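UDP-N-acetylglucosamine 4,6-dehydratase (Vibrio fischeri, PDB 3PVZ) binds NAD in a Rossmann-type domain and probably acts as a lyase that dehydrates UDP-N-acetylglucosamine. Local coordinates at residues S31-S36 with F56-Q61; Q35-V40 with Q112-L117; A155-Y160 with E191-S196. All coordinates share one frame; numbering follows the deposited sequence.

Contact 1 (S31-S36 with F56-Q61). With NA (sodium ion), chain I.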
loop_
_atom_site.group_PDB
_atom_site.type_symbol
_atom_site.label_atom_id
_atom_site.label_comp_id
_atom_site.label_asym_id
_atom_site.label_seq_id
_atom_site.Cartn_x
_atom_site.Cartn_y
_atom_site.Cartn_z
ATOM N N SER A 31 -12.385 23.583 -19.619
ATOM C CA SER A 31 -12.160 24.949 -19.192
ATOM C C SER A 31 -11.701 24.994 -17.745
ATOM O O SER A 31 -10.693 25.645 -17.475
ATOM C CB SER A 31 -13.408 25.795 -19.416
ATOM O OG SER A 31 -13.283 27.030 -18.758
ATOM N N VAL A 32 -12.380 24.301 -16.824
ATOM C CA VAL A 32 -12.027 24.335 -15.411
ATOM C C VAL A 32 -10.661 23.698 -15.122
ATOM O O VAL A 32 -9.801 24.342 -14.532
ATOM C CB VAL A 32 -13.107 23.713 -14.510
ATOM C CG1 VAL A 32 -12.595 23.506 -13.066
ATOM C CG2 VAL A 32 -14.408 24.634 -14.485
ATOM N N VAL A 33 -10.424 22.498 -15.642
ATOM C CA VAL A 33 -9.206 21.775 -15.377
ATOM C C VAL A 33 -7.983 22.543 -15.899
ATOM O O VAL A 33 -6.923 22.612 -15.246
ATOM C CB VAL A 33 -9.241 20.375 -16.025
ATOM C CG1 VAL A 33 -7.890 19.714 -15.921
ATOM C CG2 VAL A 33 -10.312 19.523 -15.353
ATOM N N SER A 34 -8.127 23.118 -17.085
ATOM C CA SER A 34 -7.030 23.867 -17.689
ATOM C C SER A 34 -6.609 25.139 -16.876
ATOM O O SER A 34 -5.508 25.660 -17.059
ATOM C CB SER A 34 -7.401 24.264 -19.126
ATOM O OG SER A 34 -8.221 25.456 -19.094
ATOM N N GLN A 35 -7.490 25.666 -16.038
ATOM C CA GLN A 35 -7.128 26.806 -15.183
ATOM C C GLN A 35 -7.082 26.484 -13.701
ATOM O O GLN A 35 -7.174 27.423 -12.829
ATOM C CB GLN A 35 -8.082 28.033 -15.379
ATOM C CG GLN A 35 -9.427 27.780 -15.852
ATOM C CD GLN A 35 -10.272 29.072 -16.024
ATOM O OE1 GLN A 35 -10.079 30.064 -15.302
ATOM N NE2 GLN A 35 -11.178 29.051 -16.977
ATOM N N SER A 36 -6.991 25.215 -13.354
ATOM C CA SER A 36 -7.011 24.879 -11.932
ATOM C C SER A 36 -5.879 23.965 -11.548
ATOM O O SER A 36 -5.206 23.286 -12.402
ATOM C CB SER A 36 -8.370 24.281 -11.517
ATOM O OG SER A 36 -9.408 25.078 -12.025
ATOM N N PHE A 56 -5.605 14.495 -15.743
ATOM C CA PHE A 56 -4.454 14.649 -16.603
ATOM C C PHE A 56 -4.814 14.828 -18.098
ATOM O O PHE A 56 -4.213 15.643 -18.786
ATOM C CB PHE A 56 -3.529 13.441 -16.438
ATOM C CG PHE A 56 -2.191 13.635 -17.077
ATOM C CD1 PHE A 56 -2.024 13.392 -18.409
ATOM C CD2 PHE A 56 -1.116 14.105 -16.352
ATOM C CE1 PHE A 56 -0.804 13.597 -19.014
ATOM C CE2 PHE A 56 0.140 14.291 -16.961
ATOM C CZ PHE A 56 0.270 14.024 -18.310
ATOM N N LYS A 57 -5.765 14.055 -18.596
ATOM C CA LYS A 57 -6.109 14.060 -20.019
ATOM C C LYS A 57 -6.812 15.360 -20.415
ATOM O O LYS A 57 -6.957 15.646 -21.607
ATOM C CB LYS A 57 -7.002 12.840 -20.348
ATOM C CG LYS A 57 -8.388 12.830 -19.737
ATOM C CD LYS A 57 -9.333 11.749 -20.337
ATOM C CE LYS A 57 -9.232 10.413 -19.624
ATOM N NZ LYS A 57 -10.370 9.428 -19.999
ATOM N N ARG A 58 -7.277 16.126 -19.421
ATOM C CA ARG A 58 -7.909 17.429 -19.673
ATOM C C ARG A 58 -6.956 18.613 -19.410
ATOM O O ARG A 58 -7.399 19.770 -19.208
ATOM C CB ARG A 58 -9.146 17.545 -18.808
ATOM C CG ARG A 58 -10.263 16.583 -19.327
ATOM C CD ARG A 58 -11.483 16.667 -18.525
ATOM N NE ARG A 58 -12.537 15.836 -19.090
ATOM C CZ ARG A 58 -12.755 14.538 -18.785
ATOM N NH1 ARG A 58 -11.994 13.871 -17.903
ATOM N NH2 ARG A 58 -13.743 13.882 -19.380
ATOM N N ASN A 59 -5.661 18.283 -19.366
ATOM C CA ASN A 59 -4.552 19.230 -19.438
ATOM C C ASN A 59 -4.542 20.289 -18.327
ATOM O O ASN A 59 -4.682 21.454 -18.610
ATOM C CB ASN A 59 -4.561 19.893 -20.806
ATOM C CG ASN A 59 -3.404 20.819 -21.009
ATOM O OD1 ASN A 59 -2.281 20.530 -20.581
ATOM N ND2 ASN A 59 -3.683 21.999 -21.577
ATOM N N PRO A 60 -4.390 19.866 -17.075
ATOM C CA PRO A 60 -4.505 20.699 -15.897
ATOM C C PRO A 60 -3.297 21.635 -15.682
ATOM O O PRO A 60 -2.169 21.284 -16.068
ATOM C CB PRO A 60 -4.476 19.705 -14.771
ATOM C CG PRO A 60 -3.612 18.592 -15.268
ATOM C CD PRO A 60 -3.955 18.490 -16.739
ATOM N N GLN A 61 -3.513 22.747 -14.963
ATOM C CA GLN A 61 -2.443 23.727 -14.754
ATOM C C GLN A 61 -1.418 23.107 -13.827
ATOM O O GLN A 61 -0.206 23.259 -13.977
ATOM C CB GLN A 61 -3.020 24.988 -14.152
ATOM C CG GLN A 61 -2.808 26.319 -14.787
ATOM C CD GLN A 61 -3.504 27.385 -13.900
ATOM O OE1 GLN A 61 -3.447 27.236 -12.751
ATOM N NE2 GLN A 61 -4.175 28.376 -14.446
HETATM NA NA NA I . -7.218 29.644 -11.686
HETATM O O HOH W 1 -3.795 24.333 -18.473
HETATM O O HOH W 2 -9.038 30.388 -12.724
HETATM O O HOH W 3 -5.988 28.653 -10.038
#
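Val33 and Ser34, in the last turn of helix 19-34, meet Arg58 to Gln61 in the loop that leads into strand 62-66 of the Rossmann-type domain. A type I beta turn from Phe56 to Asn59 brings this loop round to the helix end. Val33 makes the apolar part of the contact. Its CG1 lies anti to the backbone N (chi1 171°), and from there it touches Pro60 CB at 3.6 Å and Arg58 O at 3.3 Å. Arg58 CB also packs on Val33 CG1, while the rest of the arginine leads away to Glu26.

The polar part is mostly backbone. Gln61 N is shared by two carbonyls through weak, bent bonds, 3.1 Å to Ser36 O and 3.4 Å to Val33 O. Pro60 CA adds a CA-H...O contact to Val33 O at 3.2 Å. A water bridges Ser34 O and Asn59 O. The chain of Gln61 is extended beyond CG and lies against Gln35, with its NE2 3.4 Å from Gln35 CA. Gln35 O binds a sodium ion at 2.5 Å, with two waters as further ligands.

The contact is partly buried, where helix 19-34 and the loop after helix 46-56 lead into neighbouring strands 37-41 and 62-66. Helix 237-250 touches Val32 and Arg58, and Phe56 turns to helix 70-83. Gln61 pairs through its backbone with Asp90, the first residue of strand 90-94.

Contact 2 (Q35-V40 with Q112-L117). With NA (sodium ion), chain H; NA (sodium ion), chain I.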
loop_
_atom_site.group_PDB
_atom_site.type_symbol
_atom_site.label_atom_id
_atom_site.label_comp_id
_atom_site.label_asym_id
_atom_site.label_seq_id
_atom_site.Cartn_x
_atom_site.Cartn_y
_atom_site.Cartn_z
ATOM N N GLN A 35 -7.490 25.666 -16.038
ATOM C CA GLN A 35 -7.128 26.806 -15.183
ATOM C C GLN A 35 -7.082 26.484 -13.701
ATOM O O GLN A 35 -7.174 27.423 -12.829
ATOM C CB GLN A 35 -8.082 28.033 -15.379
ATOM C CG GLN A 35 -9.427 27.780 -15.852
ATOM C CD GLN A 35 -10.272 29.072 -16.024
ATOM O OE1 GLN A 35 -10.079 30.064 -15.302
ATOM N NE2 GLN A 35 -11.178 29.051 -16.977
ATOM N N SER A 36 -6.991 25.215 -13.354
ATOM C CA SER A 36 -7.011 24.879 -11.932
ATOM C C SER A 36 -5.879 23.965 -11.548
ATOM O O SER A 36 -5.206 23.286 -12.402
ATOM C CB SER A 36 -8.370 24.281 -11.517
ATOM O OG SER A 36 -9.408 25.078 -12.025
ATOM N N ARG A 37 -5.584 24.052 -10.262
ATOM C CA ARG A 37 -4.585 23.276 -9.583
ATOM C C ARG A 37 -5.197 22.157 -8.760
ATOM O O ARG A 37 -6.109 22.395 -7.961
ATOM C CB ARG A 37 -3.856 24.223 -8.661
ATOM C CG ARG A 37 -3.174 25.414 -9.407
ATOM C CD ARG A 37 -2.719 26.478 -8.461
ATOM N NE ARG A 37 -3.864 27.112 -7.808
ATOM C CZ ARG A 37 -3.781 28.041 -6.870
ATOM N NH1 ARG A 37 -4.893 28.584 -6.402
ATOM N NH2 ARG A 37 -2.613 28.450 -6.413
ATOM N N PHE A 38 -4.648 20.955 -8.874
ATOM C CA PHE A 38 -5.187 19.780 -8.223
ATOM C C PHE A 38 -4.157 19.052 -7.389
ATOM O O PHE A 38 -3.024 18.787 -7.838
ATOM C CB PHE A 38 -5.786 18.763 -9.211
ATOM C CG PHE A 38 -6.847 19.306 -10.108
ATOM C CD1 PHE A 38 -8.175 19.027 -9.861
ATOM C CD2 PHE A 38 -6.529 20.112 -11.168
ATOM C CE1 PHE A 38 -9.164 19.518 -10.676
ATOM C CE2 PHE A 38 -7.516 20.648 -11.967
ATOM C CZ PHE A 38 -8.830 20.342 -11.737
ATOM N N LEU A 39 -4.618 18.594 -6.224
ATOM C CA LEU A 39 -3.895 17.703 -5.362
ATOM C C LEU A 39 -4.730 16.407 -5.220
ATOM O O LEU A 39 -5.847 16.482 -4.821
ATOM C CB LEU A 39 -3.729 18.378 -3.991
ATOM C CG LEU A 39 -3.079 17.534 -2.888
ATOM C CD1 LEU A 39 -1.674 16.880 -3.369
ATOM C CD2 LEU A 39 -2.967 18.297 -1.594
ATOM N N VAL A 40 -4.162 15.226 -5.519
ATOM C CA VAL A 40 -4.850 13.970 -5.351
ATOM C C VAL A 40 -4.098 13.137 -4.365
ATOM O O VAL A 40 -2.984 12.645 -4.638
ATOM C CB VAL A 40 -4.968 13.196 -6.712
ATOM C CG1 VAL A 40 -5.801 11.923 -6.552
ATOM C CG2 VAL A 40 -5.590 14.128 -7.753
ATOM N N GLN A 112 -0.665 25.069 -2.306
ATOM C CA GLN A 112 -1.499 25.956 -3.109
ATOM C C GLN A 112 -2.214 25.173 -4.183
ATOM O O GLN A 112 -1.585 24.853 -5.228
ATOM C CB GLN A 112 -0.542 26.969 -3.764
ATOM C CG GLN A 112 -0.038 28.005 -2.803
ATOM C CD GLN A 112 -1.129 28.990 -2.454
ATOM O OE1 GLN A 112 -1.639 29.725 -3.317
ATOM N NE2 GLN A 112 -1.513 28.993 -1.233
ATOM N N TYR A 113 -3.484 24.837 -3.913
ATOM C CA TYR A 113 -4.322 24.012 -4.797
ATOM C C TYR A 113 -5.717 24.604 -4.841
ATOM O O TYR A 113 -6.108 25.281 -3.929
ATOM C CB TYR A 113 -4.419 22.566 -4.342
ATOM C CG TYR A 113 -3.079 21.917 -4.245
ATOM C CD1 TYR A 113 -2.444 21.407 -5.357
ATOM C CD2 TYR A 113 -2.453 21.763 -3.039
ATOM C CE1 TYR A 113 -1.195 20.825 -5.251
ATOM C CE2 TYR A 113 -1.205 21.165 -2.936
ATOM C CZ TYR A 113 -0.587 20.695 -4.036
ATOM O OH TYR A 113 0.677 20.103 -3.896
ATOM N N ASP A 114 -6.449 24.381 -5.928
ATOM C CA ASP A 114 -7.839 24.830 -6.008
ATOM C C ASP A 114 -8.746 23.685 -5.555
ATOM O O ASP A 114 -9.716 23.913 -4.804
ATOM C CB ASP A 114 -8.172 25.282 -7.413
ATOM C CG ASP A 114 -7.308 26.435 -7.857
ATOM O OD1 ASP A 114 -7.437 27.497 -7.201
ATOM O OD2 ASP A 114 -6.495 26.278 -8.839
ATOM N N TYR A 115 -8.355 22.458 -5.925
ATOM C CA TYR A 115 -9.160 21.292 -5.682
ATOM C C TYR A 115 -8.278 20.222 -5.061
ATOM O O TYR A 115 -7.199 19.881 -5.587
ATOM C CB TYR A 115 -9.763 20.749 -6.969
ATOM C CG TYR A 115 -10.752 21.650 -7.716
ATOM C CD1 TYR A 115 -12.078 21.674 -7.364
ATOM C CD2 TYR A 115 -10.349 22.398 -8.838
ATOM C CE1 TYR A 115 -12.989 22.482 -8.033
ATOM C CE2 TYR A 115 -11.211 23.174 -9.496
ATOM C CZ TYR A 115 -12.547 23.226 -9.093
ATOM O OH TYR A 115 -13.441 24.029 -9.730
ATOM N N VAL A 116 -8.730 19.710 -3.921
ATOM C CA VAL A 116 -8.004 18.671 -3.195
ATOM C C VAL A 116 -8.912 17.436 -3.146
ATOM O O VAL A 116 -10.033 17.542 -2.717
ATOM C CB VAL A 116 -7.593 19.145 -1.795
ATOM C CG1 VAL A 116 -6.872 17.996 -1.049
ATOM C CG2 VAL A 116 -6.700 20.421 -1.916
ATOM N N LEU A 117 -8.426 16.301 -3.665
ATOM C CA LEU A 117 -9.198 15.065 -3.756
ATOM C C LEU A 117 -8.516 14.004 -2.883
ATOM O O LEU A 117 -7.314 13.789 -2.992
ATOM C CB LEU A 117 -9.268 14.575 -5.213
ATOM C CG LEU A 117 -10.032 15.436 -6.225
ATOM C CD1 LEU A 117 -9.135 16.585 -6.738
ATOM C CD2 LEU A 117 -10.546 14.618 -7.416
HETATM NA NA NA H . -3.077 31.454 -3.429
HETATM NA NA NA I . -7.218 29.644 -11.686
HETATM O O HOH W 2 -9.038 30.388 -12.724
HETATM O O HOH W 4 -4.930 30.005 -3.646
HETATM O O HOH W 5 -3.523 31.008 -1.273
HETATM O O HOH W 3 -5.988 28.653 -10.038
#
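The Tyr113 ring carries Leu39 CB over the centre of one face, a CH-pi contact of 3.5 Å to the centroid. On the other side of the parallel part of the Rossmann-type sheet, the Phe38 and Tyr115 rings lie side by side with planes only 16° apart. They are slid so far that they barely overlap. Leu117 CD1 sits at the Phe38 edge, and Ser36 CB lies in plane at the Tyr115 edge. The Arg37 guanidinium has Gln112 C over one face, toward the rim, and the Asp114 carboxylate at its edge. Gln112 OE1 binds a sodium ion.

Strands 37-41 and 115-118 are adjacent inner strands. Leu39 bonds through its N to Tyr115 O and through its O to Leu117 N. Helix 46-56 covers Phe38, Val40 and Leu117. The Val40 side chain is about 8 Å from that of Asp67, which binds NAD. Tyr113 OH bonds to His64 and Tyr115 OH to Lys158.

Arg37 grips Asp114 side-on in a salt bridge. NH1 reaches OD1 at 2.9 Å, and NE reaches OD2 at 2.9 Å. These guanidinium nitrogens meet both oxygens from above the carboxylate plane, whereas Arg37 N uses the anti lone pair of Asp114 OD2, at 2.8 Å.

Contact 3 (A155-Y160 with E191-S196)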
loop_
_atom_site.group_PDB
_atom_site.type_symbol
_atom_site.label_atom_id
_atom_site.label_comp_id
_atom_site.label_asym_id
_atom_site.label_seq_id
_atom_site.Cartn_x
_atom_site.Cartn_y
_atom_site.Cartn_z
ATOM N N ALA A 155 -4.957 27.181 3.011
ATOM C CA ALA A 155 -4.340 27.627 1.771
ATOM C C ALA A 155 -5.357 28.274 0.842
ATOM O O ALA A 155 -5.020 28.629 -0.272
ATOM C CB ALA A 155 -3.643 26.428 1.062
ATOM N N GLY A 156 -6.612 28.410 1.279
ATOM C CA GLY A 156 -7.646 28.964 0.389
ATOM C C GLY A 156 -8.125 28.082 -0.779
ATOM O O GLY A 156 -8.638 28.617 -1.745
ATOM N N ALA A 157 -7.937 26.749 -0.732
ATOM C CA ALA A 157 -8.596 25.825 -1.696
ATOM C C ALA A 157 -10.075 26.109 -1.794
ATOM O O ALA A 157 -10.679 26.548 -0.825
ATOM C CB ALA A 157 -8.425 24.355 -1.274
ATOM N N LYS A 158 -10.676 25.841 -2.941
ATOM C CA LYS A 158 -12.073 26.130 -3.072
ATOM C C LYS A 158 -12.963 24.927 -2.830
ATOM O O LYS A 158 -14.151 25.117 -2.540
ATOM C CB LYS A 158 -12.403 26.799 -4.385
ATOM C CG LYS A 158 -12.165 26.011 -5.583
ATOM C CD LYS A 158 -12.877 26.742 -6.813
ATOM C CE LYS A 158 -11.969 26.816 -8.022
ATOM N NZ LYS A 158 -12.631 26.823 -9.420
ATOM N N LYS A 159 -12.367 23.725 -2.878
ATOM C CA LYS A 159 -13.135 22.495 -2.857
ATOM C C LYS A 159 -12.306 21.312 -2.403
ATOM O O LYS A 159 -11.177 21.096 -2.844
ATOM C CB LYS A 159 -13.755 22.226 -4.244
ATOM C CG LYS A 159 -14.599 20.968 -4.350
ATOM C CD LYS A 159 -16.011 21.300 -3.787
ATOM C CE LYS A 159 -16.967 20.178 -3.957
ATOM N NZ LYS A 159 -17.312 19.980 -5.402
ATOM N N TYR A 160 -12.890 20.557 -1.485
ATOM C CA TYR A 160 -12.314 19.310 -1.043
ATOM C C TYR A 160 -13.302 18.198 -1.413
ATOM O O TYR A 160 -14.483 18.364 -1.312
ATOM C CB TYR A 160 -12.093 19.364 0.489
ATOM C CG TYR A 160 -11.328 18.200 1.076
ATOM C CD1 TYR A 160 -11.962 17.013 1.393
ATOM C CD2 TYR A 160 -9.959 18.284 1.335
ATOM C CE1 TYR A 160 -11.259 15.948 1.950
ATOM C CE2 TYR A 160 -9.262 17.230 1.876
ATOM C CZ TYR A 160 -9.920 16.060 2.202
ATOM O OH TYR A 160 -9.222 14.993 2.752
ATOM N N GLU A 191 -18.716 23.643 7.143
ATOM C CA GLU A 191 -19.078 25.023 7.540
ATOM C C GLU A 191 -17.979 26.048 7.169
ATOM O O GLU A 191 -18.197 27.227 7.365
ATOM C CB GLU A 191 -19.351 25.093 9.060
ATOM C CG GLU A 191 -20.579 24.264 9.460
ATOM C CD GLU A 191 -20.763 24.071 10.958
ATOM O OE1 GLU A 191 -19.810 24.280 11.718
ATOM O OE2 GLU A 191 -21.874 23.659 11.372
ATOM N N GLU A 192 -16.809 25.593 6.683
ATOM C CA GLU A 192 -15.722 26.500 6.296
ATOM C C GLU A 192 -15.219 26.352 4.867
ATOM O O GLU A 192 -14.567 27.235 4.402
ATOM C CB GLU A 192 -14.513 26.298 7.183
ATOM C CG GLU A 192 -14.763 26.733 8.606
ATOM C CD GLU A 192 -13.567 26.524 9.449
ATOM O OE1 GLU A 192 -13.652 25.575 10.220
ATOM O OE2 GLU A 192 -12.551 27.264 9.306
ATOM N N ILE A 193 -15.470 25.221 4.227
ATOM C CA ILE A 193 -15.075 25.005 2.851
ATOM C C ILE A 193 -16.104 24.078 2.238
ATOM O O ILE A 193 -16.648 23.222 2.927
ATOM C CB ILE A 193 -13.658 24.344 2.779
ATOM C CG1 ILE A 193 -13.136 24.267 1.337
ATOM C CG2 ILE A 193 -13.689 22.975 3.381
ATOM C CD1 ILE A 193 -11.644 23.840 1.233
ATOM N N ALA A 194 -16.380 24.282 0.954
ATOM C CA ALA A 194 -17.161 23.370 0.154
ATOM C C ALA A 194 -16.542 21.938 0.101
ATOM O O ALA A 194 -15.408 21.743 -0.380
ATOM C CB ALA A 194 -17.329 23.932 -1.270
ATOM N N ILE A 195 -17.322 20.962 0.566
ATOM C CA ILE A 195 -16.951 19.555 0.541
ATOM C C ILE A 195 -18.014 18.766 -0.216
ATOM O O ILE A 195 -19.218 18.869 0.080
ATOM C CB ILE A 195 -16.847 18.969 1.985
ATOM C CG1 ILE A 195 -15.816 19.747 2.808
ATOM C CG2 ILE A 195 -16.444 17.489 1.953
ATOM C CD1 ILE A 195 -15.650 19.275 4.253
ATOM N N SER A 196 -17.607 17.969 -1.189
ATOM C CA SER A 196 -18.552 17.062 -1.827
ATOM C C SER A 196 -17.962 15.661 -1.872
ATOM O O SER A 196 -16.742 15.526 -1.831
ATOM C CB SER A 196 -18.936 17.560 -3.229
ATOM O OG SER A 196 -17.948 17.310 -4.221
HETATM O O HOH W 6 -15.150 26.525 -0.628
#
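Tyr160 and Ile195 pair as parallel neighbours, their CA atoms 4.9 Å apart, in strands 159-163 and 194-198. The strands belong to a right-handed Rossmann-type beta-alpha-beta unit whose crossover is helix 174-189. Tyr160 N bonds to Ala194 O at 3.0 Å, and Ser196 N to Tyr160 O at 3.2 Å. The first is nearly straight at 171°; the second is more bent, at 156°. Before the strands pair fully, a water spans the gap: it donates to Lys158 O and accepts from Ala194 N.

The side chains divide between the two faces. Ile193 points across to residues 157-158, in the loop after helix 131-154. Its CG1 is anti to the backbone N (chi1 -173°), and the CD1 beyond it lies 3.5 Å from Ala157 O and also touches Ala157 CB. The preceding Gly156 ends helix 131-154 in a Schellman motif. Tyr160 and Ile195 share one face, where Tyr160 packs on helix 131-154 and its OH bonds to Thr148 and Asn118.

Lys159 and Ala194 lie on the other face. The lysine chain is bent at chi2 and chi4, and its CD passes 3.9 Å from Ala194 CB. Its buried ammonium bonds to the carbonyls of Ser247, Cys248 and Gly251 around the end of helix 237-250. Ser196 OG bonds to Ser247. Lys159 CE packs tightly on Ser196 CB, at 3.4 Å.

Overall arrangement
Contacts 2 and 3 are buried strand pairs of the same sheet, joined because strands 115-118 and 159-163 are neighbours in it. Asp114 O lies 2.8 Å from Lys158 N, probably a hydrogen bond, and the Tyr115 ring packs against Lys159 CB. Contact 1 is partly buried and holds no paired strands; it joins a helix end to a loop with bent, weak bonds and a water. It shares Gln35 and Ser36 with contact 2, and both meet one sodium ion. Contact 2 mixes ring packing with a salt bridge at its more exposed end. In contact 3 a lysine is instead buried among carbonyls.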